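Local coordinates for protein endoglucanase FnCel5A (Fervidobacterium nodosum, PDB 3NCO) that probably hydrolyses internal beta-1,4-glucosidic bonds of cellulose, as a glycoside hydrolase family 5 endoglucanase, at residues W275-T278 with V279-A283; W233-E236 with Q237-H241; S265-M269 with E270-K274. One frame throughout, in Å; residues are numbered along the deposited sequence.

Contact 1 of 3, residues W275-T278 with V279-A283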
ATOM      1  N   TRP A 275       1.515  14.969 -12.973  1.00 19.62           N
ATOM      2  CA  TRP A 275       1.777  14.711 -11.540  1.00 19.09           C
ATOM      3  C   TRP A 275       2.234  13.269 -11.349  1.00 18.14           C
ATOM      4  O   TRP A 275       3.230  13.014 -10.669  1.00 16.47           O
ATOM      5  CB  TRP A 275       0.514  15.025 -10.703  1.00 18.56           C
ATOM      6  CG  TRP A 275       0.709  14.879  -9.211  1.00 17.95           C
ATOM      7  CD1 TRP A 275       1.082  15.874  -8.320  1.00 19.02           C
ATOM      8  CD2 TRP A 275       0.508  13.687  -8.427  1.00 17.83           C
ATOM      9  NE1 TRP A 275       1.142  15.354  -7.041  1.00 17.67           N
ATOM     10  CE2 TRP A 275       0.800  14.023  -7.086  1.00 17.51           C
ATOM     11  CE3 TRP A 275       0.127  12.365  -8.739  1.00 17.70           C
ATOM     12  CZ2 TRP A 275       0.745  13.080  -6.051  1.00 15.36           C
ATOM     13  CZ3 TRP A 275       0.055  11.420  -7.700  1.00 16.19           C
ATOM     14  CH2 TRP A 275       0.376  11.801  -6.384  1.00 16.30           C
ATOM     15  N   THR A 276       1.525  12.332 -11.992  1.00 17.86           N
ATOM     16  CA  THR A 276       1.838  10.915 -11.778  1.00 17.46           C
ATOM     17  C   THR A 276       3.237  10.583 -12.264  1.00 16.73           C
ATOM     18  O   THR A 276       4.002   9.868 -11.594  1.00 18.15           O
ATOM     19  CB  THR A 276       0.761  10.024 -12.440  1.00 16.92           C
ATOM     20  OG1 THR A 276      -0.520  10.408 -11.918  1.00 19.34           O
ATOM     21  CG2 THR A 276       1.003   8.525 -12.145  1.00 17.40           C
ATOM     22  N   LYS A 277       3.579  11.149 -13.433  1.00 18.62           N
ATOM     23  CA  LYS A 277       4.875  10.894 -14.028  1.00 18.99           C
ATOM     24  C   LYS A 277       5.978  11.456 -13.160  1.00 18.69           C
ATOM     25  O   LYS A 277       7.012  10.811 -12.980  1.00 21.11           O
ATOM     26  CB  LYS A 277       4.923  11.599 -15.397  1.00 19.65           C
ATOM     27  CG  LYS A 277       6.222  11.492 -16.138  1.00 26.15           C
ATOM     28  CD  LYS A 277       6.128  12.470 -17.304  1.00 31.55           C
ATOM     29  CE  LYS A 277       6.784  11.941 -18.578  1.00 41.19           C
ATOM     30  NZ  LYS A 277       8.062  11.161 -18.392  1.00 43.69           N
ATOM     31  N   THR A 278       5.765  12.666 -12.615  1.00 18.77           N
ATOM     32  CA  THR A 278       6.768  13.342 -11.799  1.00 18.24           C
ATOM     33  C   THR A 278       6.999  12.574 -10.491  1.00 17.76           C
ATOM     34  O   THR A 278       8.120  12.331 -10.089  1.00 18.52           O
ATOM     35  CB  THR A 278       6.315  14.783 -11.493  1.00 19.92           C
ATOM     36  OG1 THR A 278       6.275  15.529 -12.714  1.00 23.01           O
ATOM     37  CG2 THR A 278       7.242  15.487 -10.526  1.00 19.70           C
ATOM     38  N   VAL A 279       5.922  12.159  -9.856  1.00 17.53           N
ATOM     39  CA  VAL A 279       6.051  11.340  -8.636  1.00 17.17           C
ATOM     40  C   VAL A 279       6.797  10.044  -8.938  1.00 18.47           C
ATOM     41  O   VAL A 279       7.737   9.682  -8.216  1.00 18.58           O
ATOM     42  CB  VAL A 279       4.668  11.059  -7.998  1.00 18.66           C
ATOM     43  CG1 VAL A 279       4.849  10.070  -6.904  1.00 16.66           C
ATOM     44  CG2 VAL A 279       4.076  12.365  -7.434  1.00 18.20           C
ATOM     45  N   ARG A 280       6.409   9.344 -10.004  1.00 19.36           N
ATOM     46  CA  ARG A 280       7.121   8.118 -10.383  1.00 19.46           C
ATOM     47  C   ARG A 280       8.644   8.360 -10.604  1.00 19.48           C
ATOM     48  O   ARG A 280       9.482   7.626 -10.095  1.00 19.32           O
ATOM     49  CB  ARG A 280       6.517   7.465 -11.625  1.00 20.90           C
ATOM     50  CG  ARG A 280       7.371   6.253 -12.035  1.00 24.59           C
ATOM     51  CD  ARG A 280       6.998   5.694 -13.391  1.00 24.16           C
ATOM     52  NE  ARG A 280       7.103   6.683 -14.456  1.00 34.18           N
ATOM     53  CZ  ARG A 280       8.225   6.984 -15.061  1.00 33.71           C
ATOM     54  NH1 ARG A 280       8.254   7.871 -16.046  1.00 35.24           N
ATOM     55  NH2 ARG A 280       9.329   6.361 -14.700  1.00 39.47           N
ATOM     56  N   ARG A 281       8.995   9.388 -11.387  1.00 19.02           N
ATOM     57  CA  ARG A 281      10.413   9.665 -11.666  1.00 20.57           C
ATOM     58  C   ARG A 281      11.188   9.994 -10.405  1.00 20.17           C
ATOM     59  O   ARG A 281      12.353   9.601 -10.283  1.00 21.62           O
ATOM     60  CB  ARG A 281      10.537  10.867 -12.599  1.00 22.01           C
ATOM     61  CG  ARG A 281      10.010  10.605 -13.999  1.00 25.26           C
ATOM     62  CD  ARG A 281      10.318  11.804 -14.981  1.00 28.48           C
ATOM     63  NE  ARG A 281      10.249  13.140 -14.335  1.00 42.03           N
ATOM     64  CZ  ARG A 281       9.406  14.150 -14.656  1.00 44.64           C
ATOM     65  NH1 ARG A 281       8.505  14.026 -15.626  1.00 44.88           N
ATOM     66  NH2 ARG A 281       9.462  15.310 -13.986  1.00 42.02           N
ATOM     67  N   ILE A 282      10.578  10.753  -9.492  1.00 19.67           N
ATOM     68  CA  ILE A 282      11.291  11.167  -8.279  1.00 20.01           C
ATOM     69  C   ILE A 282      11.418   9.989  -7.297  1.00 20.38           C
ATOM     70  O   ILE A 282      12.457   9.830  -6.635  1.00 20.17           O
ATOM     71  CB  ILE A 282      10.637  12.402  -7.623  1.00 21.19           C
ATOM     72  CG1 ILE A 282      10.799  13.617  -8.566  1.00 21.01           C
ATOM     73  CG2 ILE A 282      11.220  12.677  -6.204  1.00 21.71           C
ATOM     74  CD1 ILE A 282      10.087  14.904  -8.092  1.00 23.44           C
ATOM     75  N   ALA A 283      10.400   9.130  -7.251  1.00 19.40           N
ATOM     76  CA  ALA A 283      10.551   7.893  -6.467  1.00 18.40           C
ATOM     77  C   ALA A 283      11.693   7.046  -7.060  1.00 19.76           C
ATOM     78  O   ALA A 283      12.511   6.513  -6.317  1.00 19.79           O
ATOM     79  CB  ALA A 283       9.213   7.076  -6.424  1.00 18.13           C
TER
HETATM   80  O   HOH W   1       6.086   8.658 -18.358  1.00 30.67           O
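Val279 N bonds to Trp275 O at 2.9 Å with an N-H...O angle of 173°, the first of four successive i-to-i+4 bonds that make residues 275-278 and 279-283 one unbroken alpha-helix. The others run from Arg280 N to Thr276 O, Arg281 N to Lys277 O and Ile282 N to Thr278 O. This helix, 269-285, is the connection between strands 256-261 and 289-292 in a beta-alpha-beta unit of the TIM barrel.

On the buried side, Trp275 has CG anti to its backbone N (chi1 -176°), which turns one face of the indole to the Val279 side chain. The CG2 methyl of Val279 then sits over the middle of the six-membered ring, 3.7 Å from its centroid and 12° off the normal, a CH-pi contact. Trp228 meets the same indole edge-to-face, and Trp275 NE1 donates to Glu206 O. A leucine in place of Trp275 would probably leave the Val279 methyl without its aromatic face and Glu206 O without this N-H donor.

One turn on, Thr278 and Ile282 lie side by side, CG2 of Thr278 meeting CD1 of Ile282 at 3.8 Å; both side chains touch Ile238 of helix 232-252. Three basic side chains, Lys277, Arg280 and Arg281, lie close together. Lys277 NZ and Arg280 NH1, like charges 4.0 Å apart, share a water, the lysine bond being weak, while Glu284 is the acidic partner of Arg280 NH2. Arg281 bends back over Thr278, whose CA lies over the guanidinium face, and its NH1 approaches CD of Lys277 to 3.3 Å.

Contact 2 of 3, residues W233-E236 with Q237-H241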
ATOM      1  N   TRP A 233       8.740  24.940  -9.634  1.00 27.24           N
ATOM      2  CA  TRP A 233       8.420  25.029  -8.200  1.00 26.98           C
ATOM      3  C   TRP A 233       7.567  23.863  -7.737  1.00 25.76           C
ATOM      4  O   TRP A 233       7.716  23.373  -6.614  1.00 24.96           O
ATOM      5  CB  TRP A 233       7.789  26.389  -7.802  1.00 28.29           C
ATOM      6  CG  TRP A 233       6.271  26.552  -7.987  1.00 28.60           C
ATOM      7  CD1 TRP A 233       5.632  27.038  -9.096  1.00 31.74           C
ATOM      8  CD2 TRP A 233       5.231  26.305  -7.005  1.00 28.81           C
ATOM      9  NE1 TRP A 233       4.271  27.057  -8.882  1.00 31.09           N
ATOM     10  CE2 TRP A 233       3.997  26.614  -7.615  1.00 31.18           C
ATOM     11  CE3 TRP A 233       5.225  25.803  -5.692  1.00 29.63           C
ATOM     12  CZ2 TRP A 233       2.765  26.445  -6.959  1.00 30.71           C
ATOM     13  CZ3 TRP A 233       4.003  25.650  -5.032  1.00 29.41           C
ATOM     14  CH2 TRP A 233       2.786  25.979  -5.669  1.00 30.68           C
ATOM     15  N   GLU A 234       6.701  23.382  -8.626  1.00 25.54           N
ATOM     16  CA  GLU A 234       5.809  22.252  -8.322  1.00 23.96           C
ATOM     17  C   GLU A 234       6.589  20.939  -8.201  1.00 24.18           C
ATOM     18  O   GLU A 234       6.392  20.122  -7.263  1.00 23.70           O
ATOM     19  CB  GLU A 234       4.763  22.165  -9.436  1.00 24.03           C
ATOM     20  CG  GLU A 234       3.754  23.278  -9.355  1.00 24.57           C
ATOM     21  CD  GLU A 234       2.749  23.228 -10.489  1.00 28.12           C
ATOM     22  OE1 GLU A 234       3.196  23.102 -11.659  1.00 30.05           O
ATOM     23  OE2 GLU A 234       1.527  23.295 -10.198  1.00 26.46           O
ATOM     24  N   VAL A 235       7.502  20.730  -9.140  1.00 24.99           N
ATOM     25  CA  VAL A 235       8.407  19.562  -9.094  1.00 24.67           C
ATOM     26  C   VAL A 235       9.321  19.583  -7.845  1.00 24.42           C
ATOM     27  O   VAL A 235       9.516  18.564  -7.180  1.00 23.71           O
ATOM     28  CB  VAL A 235       9.264  19.512 -10.394  1.00 25.48           C
ATOM     29  CG1 VAL A 235      10.253  18.309 -10.373  1.00 24.00           C
ATOM     30  CG2 VAL A 235       8.341  19.495 -11.628  1.00 25.80           C
ATOM     31  N   GLU A 236       9.880  20.745  -7.534  1.00 25.35           N
ATOM     32  CA  GLU A 236      10.743  20.900  -6.379  1.00 25.12           C
ATOM     33  C   GLU A 236       9.987  20.625  -5.070  1.00 24.87           C
ATOM     34  O   GLU A 236      10.566  20.089  -4.121  1.00 24.94           O
ATOM     35  CB  GLU A 236      11.395  22.308  -6.377  1.00 26.87           C
ATOM     36  CG  GLU A 236      12.350  22.517  -5.204  1.00 30.71           C
ATOM     37  CD  GLU A 236      13.355  21.368  -5.032  1.00 36.15           C
ATOM     38  OE1 GLU A 236      13.895  20.858  -6.047  1.00 38.46           O
ATOM     39  OE2 GLU A 236      13.594  20.973  -3.869  1.00 36.13           O
ATOM     40  N   GLN A 237       8.696  20.966  -4.987  1.00 24.54           N
ATOM     41  CA  GLN A 237       7.939  20.610  -3.756  1.00 22.83           C
ATOM     42  C   GLN A 237       7.996  19.109  -3.511  1.00 21.99           C
ATOM     43  O   GLN A 237       8.210  18.662  -2.373  1.00 21.74           O
ATOM     44  CB  GLN A 237       6.457  21.062  -3.812  1.00 23.80           C
ATOM     45  CG  GLN A 237       6.202  22.601  -3.774  1.00 25.17           C
ATOM     46  CD  GLN A 237       6.160  23.144  -2.329  1.00 28.66           C
ATOM     47  OE1 GLN A 237       5.522  22.521  -1.448  1.00 31.07           O
ATOM     48  NE2 GLN A 237       6.846  24.277  -2.072  1.00 30.37           N
ATOM     49  N   ILE A 238       7.811  18.318  -4.575  1.00 20.80           N
ATOM     50  CA  ILE A 238       7.808  16.850  -4.441  1.00 20.66           C
ATOM     51  C   ILE A 238       9.234  16.341  -4.131  1.00 19.04           C
ATOM     52  O   ILE A 238       9.435  15.498  -3.258  1.00 19.58           O
ATOM     53  CB  ILE A 238       7.267  16.146  -5.708  1.00 20.63           C
ATOM     54  CG1 ILE A 238       5.823  16.601  -5.947  1.00 20.19           C
ATOM     55  CG2 ILE A 238       7.373  14.577  -5.615  1.00 20.66           C
ATOM     56  CD1 ILE A 238       5.213  16.080  -7.271  1.00 21.87           C
ATOM     57  N   ARG A 239      10.212  16.827  -4.878  1.00 21.02           N
ATOM     58  CA  ARG A 239      11.595  16.423  -4.632  1.00 20.97           C
ATOM     59  C   ARG A 239      12.001  16.677  -3.162  1.00 20.38           C
ATOM     60  O   ARG A 239      12.656  15.851  -2.547  1.00 20.88           O
ATOM     61  CB  ARG A 239      12.529  17.163  -5.601  1.00 22.77           C
ATOM     62  CG  ARG A 239      13.949  16.547  -5.544  1.00 25.83           C
ATOM     63  CD  ARG A 239      14.948  17.181  -6.470  1.00 30.70           C
ATOM     64  NE  ARG A 239      14.379  17.615  -7.741  1.00 37.83           N
ATOM     65  CZ  ARG A 239      14.107  16.810  -8.761  1.00 40.57           C
ATOM     66  NH1 ARG A 239      14.356  15.511  -8.662  1.00 42.65           N
ATOM     67  NH2 ARG A 239      13.606  17.307  -9.890  1.00 41.38           N
ATOM     68  N   ASN A 240      11.641  17.847  -2.621  1.00 20.34           N
ATOM     69  CA  ASN A 240      11.983  18.220  -1.249  1.00 19.99           C
ATOM     70  C   ASN A 240      11.351  17.179  -0.302  1.00 18.15           C
ATOM     71  O   ASN A 240      11.973  16.717   0.656  1.00 19.01           O
ATOM     72  CB  ASN A 240      11.497  19.677  -0.967  1.00 21.29           C
ATOM     73  CG  ASN A 240      11.895  20.229   0.428  1.00 26.79           C
ATOM     74  OD1 ASN A 240      13.088  20.430   0.735  1.00 28.87           O
ATOM     75  ND2 ASN A 240      10.890  20.530   1.246  1.00 28.41           N
ATOM     76  N   HIS A 241      10.076  16.850  -0.551  1.00 17.18           N
ATOM     77  CA  HIS A 241       9.388  15.843   0.282  1.00 17.06           C
ATOM     78  C   HIS A 241      10.106  14.471   0.251  1.00 17.83           C
ATOM     79  O   HIS A 241      10.288  13.820   1.290  1.00 18.34           O
ATOM     80  CB  HIS A 241       7.967  15.688  -0.228  1.00 17.80           C
ATOM     81  CG  HIS A 241       7.125  16.911  -0.011  1.00 20.25           C
ATOM     82  ND1 HIS A 241       5.947  17.125  -0.689  1.00 21.94           N
ATOM     83  CD2 HIS A 241       7.290  17.978   0.810  1.00 20.41           C
ATOM     84  CE1 HIS A 241       5.395  18.248  -0.263  1.00 23.78           C
ATOM     85  NE2 HIS A 241       6.192  18.788   0.646  1.00 24.77           N
TER
HETATM   86  O   HOH W   2       8.998  24.625  -4.467  1.00 32.62           O
HETATM   87  O   HOH W   3      13.448  19.937  -8.352  1.00 41.91           O
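Glu236 and Arg239 meet on the outer side of helix 232-252, one of the alpha-helices surrounding the TIM barrel, where side chains three and four residues apart share a face. CB of Glu236 lies 3.3 Å from Gln237 N, close against the backbone of the next residue. CG of Glu236 is anti to the backbone N and still only 4.0 Å from Gln237 N; the bend at chi2 (49°) then carries the carboxylate forward along the helix. At the tip the two oxygens part: OE2 lies alongside CB of Asn240 at 3.8 Å, whereas OE1 comes to the edge of the Arg239 guanidinium, near its plane. The OE1 to NE separation of 3.7 Å makes this a long salt bridge, and a water that donates to OE1 and accepts from NE spans it. Carboxylate and guanidinium planes are 40° apart and OE2 is turned to Asn240, so only OE1 faces the guanidinium. Arg239 has a further partner in Glu285 of helix 269-285, bound through NH1.

Val235 and Arg239 lie side by side, pointing the same way, CG1 to NH2 being 3.5 Å. Trp233 and Gln237 touch through CE3 and CG, with ring and amide planes 68° apart. A second water bridges these two residues, donating to Trp233 O at 2.8 Å and accepting from Gln237 NE2 at 3.2 Å.

Contact 3 of 3, residues S265-M269 with E270-K274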
ATOM      1  N   SER A 265      -9.887  11.114 -10.365  1.00 19.84           N
ATOM      2  CA  SER A 265     -10.333  11.438 -11.749  1.00 21.42           C
ATOM      3  C   SER A 265     -11.097  12.750 -11.906  1.00 21.33           C
ATOM      4  O   SER A 265     -11.315  13.195 -13.035  1.00 23.25           O
ATOM      5  CB  SER A 265     -11.165  10.290 -12.327  1.00 22.46           C
ATOM      6  OG  SER A 265     -12.300  10.069 -11.475  1.00 25.30           O
ATOM      7  N   LYS A 266     -11.481  13.394 -10.812  1.00 20.73           N
ATOM      8  CA  LYS A 266     -12.062  14.745 -10.960  1.00 21.95           C
ATOM      9  C   LYS A 266     -11.031  15.858 -11.269  1.00 22.51           C
ATOM     10  O   LYS A 266     -11.413  16.964 -11.698  1.00 24.52           O
ATOM     11  CB  LYS A 266     -12.998  15.095  -9.795  1.00 23.11           C
ATOM     12  CG  LYS A 266     -14.245  14.214  -9.767  1.00 24.35           C
ATOM     13  CD  LYS A 266     -15.265  14.841  -8.807  1.00 31.51           C
ATOM     14  CE  LYS A 266     -16.517  13.983  -8.600  1.00 34.92           C
ATOM     15  NZ  LYS A 266     -17.332  14.551  -7.456  1.00 36.21           N
ATOM     16  N   ALA A 267      -9.744  15.548 -11.077  1.00 21.03           N
ATOM     17  CA  ALA A 267      -8.627  16.357 -11.552  1.00 22.18           C
ATOM     18  C   ALA A 267      -8.550  16.262 -13.082  1.00 22.18           C
ATOM     19  O   ALA A 267      -8.885  15.222 -13.693  1.00 23.37           O
ATOM     20  CB  ALA A 267      -7.298  15.854 -10.913  1.00 20.87           C
ATOM     21  N   ASP A 268      -8.108  17.335 -13.735  1.00 22.32           N
ATOM     22  CA  ASP A 268      -8.072  17.275 -15.195  1.00 22.62           C
ATOM     23  C   ASP A 268      -6.985  16.280 -15.643  1.00 22.08           C
ATOM     24  O   ASP A 268      -5.962  16.126 -14.971  1.00 21.88           O
ATOM     25  CB  ASP A 268      -7.858  18.659 -15.792  1.00 23.40           C
ATOM     26  CG  ASP A 268      -6.424  19.143 -15.626  1.00 25.10           C
ATOM     27  OD1 ASP A 268      -6.135  19.768 -14.582  1.00 28.57           O
ATOM     28  OD2 ASP A 268      -5.610  18.920 -16.562  1.00 27.59           O
HETATM   29  N   MSE A 269      -7.192  15.620 -16.784  1.00 21.83           N
HETATM   30  CA  MSE A 269      -6.329  14.495 -17.135  1.00 21.54           C
HETATM   31  C   MSE A 269      -4.852  14.905 -17.336  1.00 22.18           C
HETATM   32  O   MSE A 269      -3.933  14.174 -16.907  1.00 21.29           O
HETATM   33  CB  MSE A 269      -6.866  13.732 -18.344  1.00 21.71           C
HETATM   34  CG  MSE A 269      -6.046  12.537 -18.774  1.00 22.28           C
HETATM   35 SE   MSE A 269      -5.999  11.214 -17.327  1.00 29.07          SE
HETATM   36  CE  MSE A 269      -7.796  10.416 -17.567  1.00 26.43           C
ATOM     37  N   GLU A 270      -4.621  16.014 -18.037  1.00 22.52           N
ATOM     38  CA  GLU A 270      -3.207  16.390 -18.277  1.00 22.31           C
ATOM     39  C   GLU A 270      -2.474  16.621 -16.972  1.00 20.73           C
ATOM     40  O   GLU A 270      -1.359  16.107 -16.806  1.00 20.60           O
ATOM     41  CB  GLU A 270      -2.990  17.538 -19.269  1.00 24.46           C
ATOM     42  CG  GLU A 270      -1.445  17.709 -19.580  1.00 24.52           C
ATOM     43  CD  GLU A 270      -1.094  18.218 -20.986  1.00 29.18           C
ATOM     44  OE1 GLU A 270       0.139  18.204 -21.342  1.00 28.16           O
ATOM     45  OE2 GLU A 270      -2.026  18.625 -21.728  1.00 30.72           O
ATOM     46  N   SER A 271      -3.114  17.345 -16.040  1.00 21.38           N
ATOM     47  CA  SER A 271      -2.529  17.450 -14.683  1.00 21.81           C
ATOM     48  C   SER A 271      -2.239  16.095 -14.031  1.00 20.70           C
ATOM     49  O   SER A 271      -1.163  15.886 -13.483  1.00 21.30           O
ATOM     50  CB  SER A 271      -3.367  18.314 -13.735  1.00 21.52           C
ATOM     51  OG  SER A 271      -3.457  19.655 -14.190  1.00 20.83           O
ATOM     52  N   ARG A 272      -3.177  15.162 -14.119  1.00 19.48           N
ATOM     53  CA  ARG A 272      -3.000  13.839 -13.522  1.00 19.11           C
ATOM     54  C   ARG A 272      -1.782  13.140 -14.118  1.00 19.47           C
ATOM     55  O   ARG A 272      -0.956  12.514 -13.402  1.00 18.70           O
ATOM     56  CB  ARG A 272      -4.247  12.995 -13.767  1.00 20.23           C
ATOM     57  CG  ARG A 272      -5.406  13.431 -12.920  1.00 20.24           C
ATOM     58  CD  ARG A 272      -6.639  12.643 -13.219  1.00 21.29           C
ATOM     59  NE  ARG A 272      -6.571  11.339 -12.590  1.00 23.02           N
ATOM     60  CZ  ARG A 272      -7.192  10.241 -13.039  1.00 25.14           C
ATOM     61  NH1 ARG A 272      -7.958  10.294 -14.126  1.00 24.54           N
ATOM     62  NH2 ARG A 272      -7.071   9.087 -12.355  1.00 24.26           N
ATOM     63  N   VAL A 273      -1.671  13.265 -15.448  1.00 19.67           N
ATOM     64  CA  VAL A 273      -0.626  12.595 -16.201  1.00 19.88           C
ATOM     65  C   VAL A 273       0.755  13.157 -15.812  1.00 19.69           C
ATOM     66  O   VAL A 273       1.698  12.364 -15.550  1.00 20.90           O
ATOM     67  CB  VAL A 273      -0.895  12.762 -17.724  1.00 20.92           C
ATOM     68  CG1 VAL A 273       0.382  12.497 -18.531  1.00 21.79           C
ATOM     69  CG2 VAL A 273      -2.013  11.838 -18.154  1.00 20.41           C
ATOM     70  N   LYS A 274       0.847  14.496 -15.759  1.00 20.28           N
ATOM     71  CA  LYS A 274       2.100  15.167 -15.348  1.00 20.78           C
ATOM     72  C   LYS A 274       2.488  14.871 -13.884  1.00 20.50           C
ATOM     73  O   LYS A 274       3.666  14.605 -13.587  1.00 20.35           O
ATOM     74  CB  LYS A 274       1.996  16.662 -15.549  1.00 22.74           C
ATOM     75  CG  LYS A 274       2.062  17.076 -17.007  1.00 26.05           C
ATOM     76  CD  LYS A 274       2.076  18.620 -17.128  1.00 31.67           C
ATOM     77  CE  LYS A 274       1.816  19.093 -18.558  1.00 39.06           C
ATOM     78  NZ  LYS A 274       2.654  18.350 -19.540  1.00 40.98           N
TER
HETATM   79  O   HOH W   4      -9.116  12.709 -15.260  1.00 27.67           O
HETATM   80  O   HOH W   5      -6.266  18.126 -19.259  1.00 28.87           O
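Asp268 grips Ser271 with both carboxylate oxygens. OD1 accepts from Ser271 OG at 2.7 Å, met on its syn side, while OD2 takes the Ser271 backbone N at 3.0 Å with an N-H...O angle of 173°. The second donor comes from above the carboxylate plane, 49° out of it, whereas the hydroxyl comes nearer the plane. The torsion of Asp268 sets CG between the backbone N and the carbonyl carbon (chi1 74°), folding the carboxylate back over the helix start. A water links OD2 to Glu270 N. Ser271 OG has a second bond, to Trp228 N, which ties the cap to a loop.

Asp268 is thus the N-cap of helix 269-285, at the end of the loop that follows barrel strand 256-261; the negative carboxylate there is likely to be favoured by the helix dipole. Regular helical bonding starts at once, Arg272 N to Asp268 O and then Val273 N to Met269 O.

Further out, Arg272 reaches back across the loop, its methylene CG resting 3.7 Å from CB of Ala267. Its guanidinium lies flat against Ser265, whose CA stands 3.5 Å above the guanidinium plane, over its centre. NE is bonded to Ala263 O, and NH1 donates to a water that also binds Ala267 O. The selenomethionine at Met269, bent at chi2 and chi3, brings CE to 3.4 Å from Arg272 NH1. Its SE meets CG2 of Val273 at 4.1 Å.

In the fold
Contact 3 spans the loop before helix 269-285 and its first turns, and contact 1 is the part of the same helix that follows, their centres 13 Å apart; contact 2 belongs to the preceding barrel helix, 232-252. Contact 1 is the buried member, with six of its eight touching residues buried, and its inner side is aromatic and aliphatic. Contact 2 is at the surface and relies on water-bridged and charged pairs, while contact 3, partly buried, is a polar cap backed by an arginine laid on the loop. Contacts 1 and 2 pack directly: Ile282 CD1 is 3.7 Å from Ile238 CG2, joining the two helices. Contacts 2 and 3 do not touch, their nearest atoms being about 7 Å apart.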